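Local atomic coordinates of ORF 37 (PDB entry 3FHD), a protein that processes branched or non-linear viral DNA intermediates as an endonuclease and exonuclease, promoting production of unit-length linear genomes. Residues A[165-175]-A[392-402]. Numbering follows the deposited sequence.
Sequences ISSSKFHWAVK and RHSYFYQVLLQ. With SO4 (sulfate ion), chain B; SO4 (sulfate ion), chain D.
Helix 170-175 packs almost perpendicularly on helix 394-402, the axes 8.7 Å apart at closest approach, and the CA atoms of Ser167 and Gln398 come within 4.5 Å. This is a helix-helix crossing beside the magnesium site of a PD-(D/E)XK nuclease. Tyr397 enters as a knob among Phe170, His171, Val174 and Lys175. The His171 imidazole stands edge-on to the tyrosine face, planes at 77°, with CD2 3.5 Å from Tyr397 CD2. His171 CG lies anti to its own backbone N (chi1 179°), laying one ring face against Ser394 and letting NE2 share a water with Arg392 O. The Phe170 ring takes Leu401 CB over one face, a CH-pi contact, and has Val174 CG2 of its own helix on the opposite face; beyond the two segments Ala478 of helix 468-489 touches it too. A second water ties Ser167 O and His171 N to Ser394 O.

At the other end three consecutive serines, Ser166 to Ser168, gather round a sulfate, probably from the crystallisation liquor, which Arg161 and Ser241 also bind. Ser167 OG donates to sulfate O3 at 2.6 Å and accepts weak bonds from both glutamines. Gln398 OE1 is held by Lys268, and Gln402 NE2 also reaches the metal ligand Glu266, linking the serines to the magnesium site. The side-chain N-H of Gln402 points almost straight at the serine oxygen, 176° at the hydrogen, though NE2 to Ser167 OG is a long 3.3 Å.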
ATOM      1  N   ILE A 165      -0.317  -8.197  -7.998  1.00 14.59           N
ATOM      2  CA  ILE A 165      -0.574  -8.525  -6.604  1.00 15.40           C
ATOM      3  C   ILE A 165      -0.063  -7.318  -5.786  1.00 15.36           C
ATOM      4  O   ILE A 165       1.145  -7.115  -5.673  1.00 14.93           O
ATOM      5  CB  ILE A 165       0.117  -9.798  -6.169  1.00 15.93           C
ATOM      6  CG1 ILE A 165      -0.524 -11.040  -6.849  1.00 15.98           C
ATOM      7  CG2 ILE A 165      -0.009  -9.974  -4.607  1.00 15.56           C
ATOM      8  CD1 ILE A 165       0.347 -12.325  -6.742  1.00 16.12           C
ATOM      9  N   SER A 166      -1.004  -6.505  -5.305  1.00 15.94           N
ATOM     10  CA  SER A 166      -0.696  -5.279  -4.580  1.00 15.63           C
ATOM     11  C   SER A 166      -0.658  -5.623  -3.101  1.00 16.57           C
ATOM     12  O   SER A 166      -1.044  -6.724  -2.726  1.00 15.40           O
ATOM     13  CB  SER A 166      -1.769  -4.229  -4.870  1.00 17.05           C
ATOM     14  OG  SER A 166      -3.047  -4.702  -4.441  1.00 15.72           O
ATOM     15  N   SER A 167      -0.195  -4.697  -2.247  1.00 15.01           N
ATOM     16  CA  SER A 167      -0.086  -5.015  -0.835  1.00 15.96           C
ATOM     17  C   SER A 167      -1.394  -5.301  -0.091  1.00 16.51           C
ATOM     18  O   SER A 167      -1.391  -6.087   0.839  1.00 16.02           O
ATOM     19  CB  SER A 167       0.781  -3.971  -0.094  1.00 14.54           C
ATOM     20  OG  SER A 167       0.034  -2.781   0.148  1.00 15.32           O
ATOM     21  N   SER A 168      -2.500  -4.718  -0.527  1.00 17.26           N
ATOM     22  CA  SER A 168      -3.835  -5.022   0.005  1.00 18.85           C
ATOM     23  C   SER A 168      -4.344  -6.428  -0.382  1.00 19.57           C
ATOM     24  O   SER A 168      -5.299  -6.911   0.209  1.00 19.22           O
ATOM     25  CB  SER A 168      -4.840  -3.965  -0.525  1.00 19.08           C
ATOM     26  OG  SER A 168      -4.927  -4.063  -1.936  1.00 22.87           O
ATOM     27  N   LYS A 169      -3.721  -7.050  -1.389  1.00 18.23           N
ATOM     28  CA  LYS A 169      -4.074  -8.409  -1.856  1.00 17.93           C
ATOM     29  C   LYS A 169      -2.998  -9.436  -1.485  1.00 16.63           C
ATOM     30  O   LYS A 169      -3.149 -10.622  -1.766  1.00 16.41           O
ATOM     31  CB  LYS A 169      -4.221  -8.437  -3.374  1.00 18.37           C
ATOM     32  CG  LYS A 169      -5.481  -7.700  -3.889  1.00 22.90           C
ATOM     33  CD  LYS A 169      -5.542  -7.793  -5.383  1.00 25.01           C
ATOM     34  CE  LYS A 169      -6.403  -6.697  -5.929  1.00 27.11           C
ATOM     35  NZ  LYS A 169      -6.923  -7.112  -7.261  1.00 24.24           N
ATOM     36  N   PHE A 170      -1.922  -9.012  -0.851  1.00 15.53           N
ATOM     37  CA  PHE A 170      -0.797  -9.955  -0.632  1.00 15.36           C
ATOM     38  C   PHE A 170      -1.125 -11.163   0.296  1.00 15.48           C
ATOM     39  O   PHE A 170      -0.773 -12.313  -0.002  1.00 15.54           O
ATOM     40  CB  PHE A 170       0.485  -9.207  -0.218  1.00 15.24           C
ATOM     41  CG  PHE A 170       1.705 -10.102  -0.192  1.00 16.36           C
ATOM     42  CD1 PHE A 170       2.253 -10.571  -1.378  1.00 16.04           C
ATOM     43  CD2 PHE A 170       2.268 -10.488   1.010  1.00 15.85           C
ATOM     44  CE1 PHE A 170       3.382 -11.436  -1.366  1.00 16.23           C
ATOM     45  CE2 PHE A 170       3.401 -11.346   1.054  1.00 16.75           C
ATOM     46  CZ  PHE A 170       3.957 -11.825  -0.140  1.00 14.60           C
ATOM     47  N   HIS A 171      -1.792 -10.911   1.417  1.00 15.28           N
ATOM     48  CA  HIS A 171      -2.249 -11.989   2.276  1.00 15.57           C
ATOM     49  C   HIS A 171      -3.140 -12.996   1.509  1.00 14.41           C
ATOM     50  O   HIS A 171      -2.911 -14.212   1.607  1.00 14.27           O
ATOM     51  CB  HIS A 171      -2.964 -11.446   3.524  1.00 15.79           C
ATOM     52  CG  HIS A 171      -3.482 -12.529   4.432  1.00 17.87           C
ATOM     53  ND1 HIS A 171      -4.810 -12.886   4.482  1.00 19.78           N
ATOM     54  CD2 HIS A 171      -2.841 -13.337   5.306  1.00 18.52           C
ATOM     55  CE1 HIS A 171      -4.966 -13.878   5.347  1.00 19.18           C
ATOM     56  NE2 HIS A 171      -3.786 -14.169   5.860  1.00 20.77           N
ATOM     57  N   TRP A 172      -4.103 -12.486   0.735  1.00 13.97           N
ATOM     58  CA  TRP A 172      -5.026 -13.313  -0.080  1.00 14.87           C
ATOM     59  C   TRP A 172      -4.206 -14.193  -1.064  1.00 14.82           C
ATOM     60  O   TRP A 172      -4.454 -15.414  -1.182  1.00 13.88           O
ATOM     61  CB  TRP A 172      -6.071 -12.423  -0.784  1.00 13.98           C
ATOM     62  CG  TRP A 172      -6.770 -13.099  -1.903  1.00 15.84           C
ATOM     63  CD1 TRP A 172      -7.874 -13.917  -1.823  1.00 13.36           C
ATOM     64  CD2 TRP A 172      -6.384 -13.062  -3.273  1.00 14.78           C
ATOM     65  NE1 TRP A 172      -8.185 -14.412  -3.083  1.00 15.47           N
ATOM     66  CE2 TRP A 172      -7.293 -13.882  -3.987  1.00 15.71           C
ATOM     67  CE3 TRP A 172      -5.334 -12.420  -3.976  1.00 18.49           C
ATOM     68  CZ2 TRP A 172      -7.206 -14.054  -5.364  1.00 15.08           C
ATOM     69  CZ3 TRP A 172      -5.259 -12.578  -5.352  1.00 16.73           C
ATOM     70  CH2 TRP A 172      -6.180 -13.424  -6.023  1.00 13.37           C
ATOM     71  N   ALA A 173      -3.204 -13.587  -1.722  1.00 13.93           N
ATOM     72  CA  ALA A 173      -2.395 -14.292  -2.759  1.00 14.33           C
ATOM     73  C   ALA A 173      -1.544 -15.415  -2.143  1.00 15.04           C
ATOM     74  O   ALA A 173      -1.203 -16.396  -2.811  1.00 14.30           O
ATOM     75  CB  ALA A 173      -1.511 -13.293  -3.565  1.00 15.37           C
ATOM     76  N   VAL A 174      -1.190 -15.270  -0.867  1.00 15.60           N
ATOM     77  CA  VAL A 174      -0.400 -16.310  -0.202  1.00 17.48           C
ATOM     78  C   VAL A 174      -1.295 -17.357   0.499  1.00 17.20           C
ATOM     79  O   VAL A 174      -1.079 -18.570   0.372  1.00 18.12           O
ATOM     80  CB  VAL A 174       0.601 -15.701   0.819  1.00 15.88           C
ATOM     81  CG1 VAL A 174       1.225 -16.834   1.677  1.00 20.32           C
ATOM     82  CG2 VAL A 174       1.708 -14.946   0.102  1.00 17.54           C
ATOM     83  N   LYS A 175      -2.284 -16.888   1.262  1.00 17.14           N
ATOM     84  CA  LYS A 175      -2.953 -17.748   2.237  1.00 18.45           C
ATOM     85  C   LYS A 175      -4.335 -18.183   1.792  1.00 17.75           C
ATOM     86  O   LYS A 175      -4.940 -19.059   2.401  1.00 17.47           O
ATOM     87  CB  LYS A 175      -3.090 -17.047   3.599  1.00 19.09           C
ATOM     88  CG  LYS A 175      -1.784 -16.908   4.420  1.00 20.73           C
ATOM     89  CD  LYS A 175      -0.968 -18.209   4.441  1.00 25.43           C
ATOM     90  CE  LYS A 175      -0.320 -18.491   5.784  1.00 31.22           C
ATOM     91  NZ  LYS A 175       1.019 -19.163   5.612  1.00 33.26           N
ATOM     92  N   ARG A 392      -0.042 -13.124  11.818  1.00 19.07           N
ATOM     93  CA  ARG A 392      -0.997 -13.859  11.004  1.00 20.35           C
ATOM     94  C   ARG A 392      -2.017 -12.940  10.328  1.00 21.01           C
ATOM     95  O   ARG A 392      -2.847 -13.401   9.547  1.00 22.64           O
ATOM     96  CB  ARG A 392      -1.753 -14.879  11.859  1.00 20.63           C
ATOM     97  CG  ARG A 392      -0.852 -15.965  12.459  1.00 22.03           C
ATOM     98  CD  ARG A 392      -1.659 -17.185  12.862  1.00 24.59           C
ATOM     99  NE  ARG A 392      -2.059 -18.004  11.720  1.00 24.90           N
ATOM    100  CZ  ARG A 392      -3.268 -18.541  11.545  1.00 26.02           C
ATOM    101  NH1 ARG A 392      -4.246 -18.329  12.417  1.00 26.12           N
ATOM    102  NH2 ARG A 392      -3.506 -19.274  10.460  1.00 28.02           N
ATOM    103  N   HIS A 393      -2.018 -11.660  10.674  1.00 20.84           N
ATOM    104  CA  HIS A 393      -3.096 -10.792  10.175  1.00 20.41           C
ATOM    105  C   HIS A 393      -2.725 -10.301   8.787  1.00 21.01           C
ATOM    106  O   HIS A 393      -1.536 -10.112   8.466  1.00 18.95           O
ATOM    107  CB  HIS A 393      -3.369  -9.609  11.115  1.00 20.81           C
ATOM    108  CG  HIS A 393      -4.595  -8.818  10.752  1.00 20.14           C
ATOM    109  ND1 HIS A 393      -4.590  -7.842   9.778  1.00 21.08           N
ATOM    110  CD2 HIS A 393      -5.869  -8.879  11.213  1.00 22.79           C
ATOM    111  CE1 HIS A 393      -5.807  -7.336   9.654  1.00 21.92           C
ATOM    112  NE2 HIS A 393      -6.599  -7.940  10.521  1.00 22.79           N
ATOM    113  N   SER A 394      -3.741 -10.053   7.963  1.00 21.03           N
ATOM    114  CA  SER A 394      -3.480  -9.528   6.614  1.00 21.01           C
ATOM    115  C   SER A 394      -2.653  -8.231   6.596  1.00 20.59           C
ATOM    116  O   SER A 394      -1.959  -7.982   5.626  1.00 19.37           O
ATOM    117  CB  SER A 394      -4.799  -9.370   5.843  1.00 22.60           C
ATOM    118  OG  SER A 394      -5.476  -8.233   6.286  1.00 26.78           O
ATOM    119  N   TYR A 395      -2.693  -7.426   7.660  1.00 19.85           N
ATOM    120  CA  TYR A 395      -1.906  -6.178   7.701  1.00 19.99           C
ATOM    121  C   TYR A 395      -0.405  -6.437   7.845  1.00 18.18           C
ATOM    122  O   TYR A 395       0.404  -5.633   7.378  1.00 18.23           O
ATOM    123  CB  TYR A 395      -2.357  -5.193   8.781  1.00 21.13           C
ATOM    124  CG  TYR A 395      -3.789  -4.713   8.630  1.00 24.47           C
ATOM    125  CD1 TYR A 395      -4.487  -4.893   7.431  1.00 24.75           C
ATOM    126  CD2 TYR A 395      -4.429  -4.053   9.660  1.00 27.79           C
ATOM    127  CE1 TYR A 395      -5.791  -4.484   7.283  1.00 26.17           C
ATOM    128  CE2 TYR A 395      -5.781  -3.613   9.507  1.00 28.20           C
ATOM    129  CZ  TYR A 395      -6.422  -3.836   8.311  1.00 26.70           C
ATOM    130  OH  TYR A 395      -7.728  -3.429   8.117  1.00 29.39           O
ATOM    131  N   PHE A 396      -0.050  -7.541   8.482  1.00 17.50           N
ATOM    132  CA  PHE A 396       1.335  -7.961   8.547  1.00 16.38           C
ATOM    133  C   PHE A 396       1.909  -8.244   7.154  1.00 15.94           C
ATOM    134  O   PHE A 396       2.984  -7.742   6.808  1.00 15.40           O
ATOM    135  CB  PHE A 396       1.548  -9.163   9.492  1.00 16.98           C
ATOM    136  CG  PHE A 396       2.968  -9.627   9.519  1.00 15.92           C
ATOM    137  CD1 PHE A 396       3.917  -8.974  10.342  1.00 17.19           C
ATOM    138  CD2 PHE A 396       3.391 -10.693   8.718  1.00 14.92           C
ATOM    139  CE1 PHE A 396       5.256  -9.393  10.352  1.00 15.54           C
ATOM    140  CE2 PHE A 396       4.744 -11.120   8.750  1.00 18.40           C
ATOM    141  CZ  PHE A 396       5.657 -10.462   9.552  1.00 16.05           C
ATOM    142  N   TYR A 397       1.156  -8.997   6.359  1.00 15.86           N
ATOM    143  CA  TYR A 397       1.479  -9.335   4.976  1.00 16.32           C
ATOM    144  C   TYR A 397       1.505  -8.077   4.070  1.00 16.22           C
ATOM    145  O   TYR A 397       2.299  -7.992   3.159  1.00 14.36           O
ATOM    146  CB  TYR A 397       0.392 -10.277   4.437  1.00 17.00           C
ATOM    147  CG  TYR A 397       0.599 -11.688   4.894  1.00 19.01           C
ATOM    148  CD1 TYR A 397       1.134 -12.645   4.026  1.00 21.33           C
ATOM    149  CD2 TYR A 397       0.317 -12.067   6.214  1.00 20.01           C
ATOM    150  CE1 TYR A 397       1.351 -13.975   4.452  1.00 21.87           C
ATOM    151  CE2 TYR A 397       0.557 -13.387   6.660  1.00 21.74           C
ATOM    152  CZ  TYR A 397       1.076 -14.330   5.763  1.00 21.28           C
ATOM    153  OH  TYR A 397       1.306 -15.641   6.166  1.00 23.23           O
ATOM    154  N   GLN A 398       0.574  -7.162   4.292  1.00 16.21           N
ATOM    155  CA  GLN A 398       0.564  -5.882   3.555  1.00 16.96           C
ATOM    156  C   GLN A 398       1.858  -5.078   3.718  1.00 16.53           C
ATOM    157  O   GLN A 398       2.438  -4.647   2.727  1.00 15.32           O
ATOM    158  CB  GLN A 398      -0.662  -5.034   3.966  1.00 16.50           C
ATOM    159  CG  GLN A 398      -0.667  -3.643   3.324  1.00 17.82           C
ATOM    160  CD  GLN A 398      -2.027  -2.970   3.397  1.00 19.20           C
ATOM    161  OE1 GLN A 398      -2.762  -3.131   4.388  1.00 19.89           O
ATOM    162  NE2 GLN A 398      -2.384  -2.240   2.337  1.00 20.10           N
ATOM    163  N   VAL A 399       2.319  -4.900   4.957  1.00 17.10           N
ATOM    164  CA  VAL A 399       3.534  -4.130   5.212  1.00 17.40           C
ATOM    165  C   VAL A 399       4.757  -4.931   4.730  1.00 17.20           C
ATOM    166  O   VAL A 399       5.765  -4.350   4.316  1.00 17.76           O
ATOM    167  CB  VAL A 399       3.650  -3.718   6.712  1.00 18.41           C
ATOM    168  CG1 VAL A 399       4.895  -2.849   6.936  1.00 17.91           C
ATOM    169  CG2 VAL A 399       2.401  -2.947   7.156  1.00 19.27           C
ATOM    170  N   LEU A 400       4.667  -6.264   4.818  1.00 16.74           N
ATOM    171  CA  LEU A 400       5.728  -7.159   4.339  1.00 16.65           C
ATOM    172  C   LEU A 400       5.980  -6.857   2.862  1.00 16.42           C
ATOM    173  O   LEU A 400       7.140  -6.664   2.463  1.00 16.98           O
ATOM    174  CB  LEU A 400       5.337  -8.645   4.527  1.00 16.40           C
ATOM    175  CG  LEU A 400       6.482  -9.647   4.306  1.00 18.36           C
ATOM    176  CD1 LEU A 400       6.296 -10.921   5.153  1.00 20.94           C
ATOM    177  CD2 LEU A 400       6.697  -9.972   2.853  1.00 17.71           C
ATOM    178  N   LEU A 401       4.924  -6.863   2.050  1.00 15.53           N
ATOM    179  CA  LEU A 401       5.130  -6.511   0.625  1.00 16.18           C
ATOM    180  C   LEU A 401       5.636  -5.072   0.380  1.00 16.48           C
ATOM    181  O   LEU A 401       6.468  -4.857  -0.501  1.00 15.79           O
ATOM    182  CB  LEU A 401       3.893  -6.796  -0.236  1.00 15.35           C
ATOM    183  CG  LEU A 401       4.104  -6.674  -1.760  1.00 15.78           C
ATOM    184  CD1 LEU A 401       5.145  -7.738  -2.293  1.00 16.65           C
ATOM    185  CD2 LEU A 401       2.752  -6.800  -2.538  1.00 14.11           C
ATOM    186  N   GLN A 402       5.120  -4.088   1.130  1.00 14.63           N
ATOM    187  CA  GLN A 402       5.613  -2.731   1.022  1.00 14.98           C
ATOM    188  C   GLN A 402       7.099  -2.684   1.378  1.00 15.56           C
ATOM    189  O   GLN A 402       7.858  -1.966   0.708  1.00 15.80           O
ATOM    190  CB  GLN A 402       4.840  -1.739   1.914  1.00 15.28           C
ATOM    191  CG  GLN A 402       3.368  -1.678   1.634  1.00 15.85           C
ATOM    192  CD  GLN A 402       2.600  -0.780   2.599  1.00 15.95           C
ATOM    193  OE1 GLN A 402       3.179  -0.100   3.438  1.00 19.46           O
ATOM    194  NE2 GLN A 402       1.296  -0.791   2.463  1.00 17.70           N
TER
HETATM  195  S   SO4 B 487      -1.889  -1.122  -2.044  1.00 24.06           S
HETATM  196  O1  SO4 B 487      -2.674  -2.262  -2.492  1.00 20.40           O
HETATM  197  O2  SO4 B 487      -2.283  -0.785  -0.673  1.00 23.18           O
HETATM  198  O3  SO4 B 487      -0.504  -1.546  -2.086  1.00 19.67           O
HETATM  199  O4  SO4 B 487      -2.026  -0.037  -2.981  1.00 26.72           O
HETATM  200  S   SO4 D 489      -5.613 -22.543   8.645  1.00 74.20           S
HETATM  201  O1  SO4 D 489      -6.756 -22.426   9.550  1.00 74.53           O
HETATM  202  O2  SO4 D 489      -4.998 -21.225   8.492  1.00 73.94           O
HETATM  203  O3  SO4 D 489      -4.631 -23.485   9.201  1.00 74.88           O
HETATM  204  O4  SO4 D 489      -6.065 -23.047   7.350  1.00 73.75           O
HETATM  205  O   HOH W   1      -2.345  -8.304   2.504  1.00 21.75           O
HETATM  206  O   HOH W   2      -2.657 -15.589   8.053  1.00 42.20           O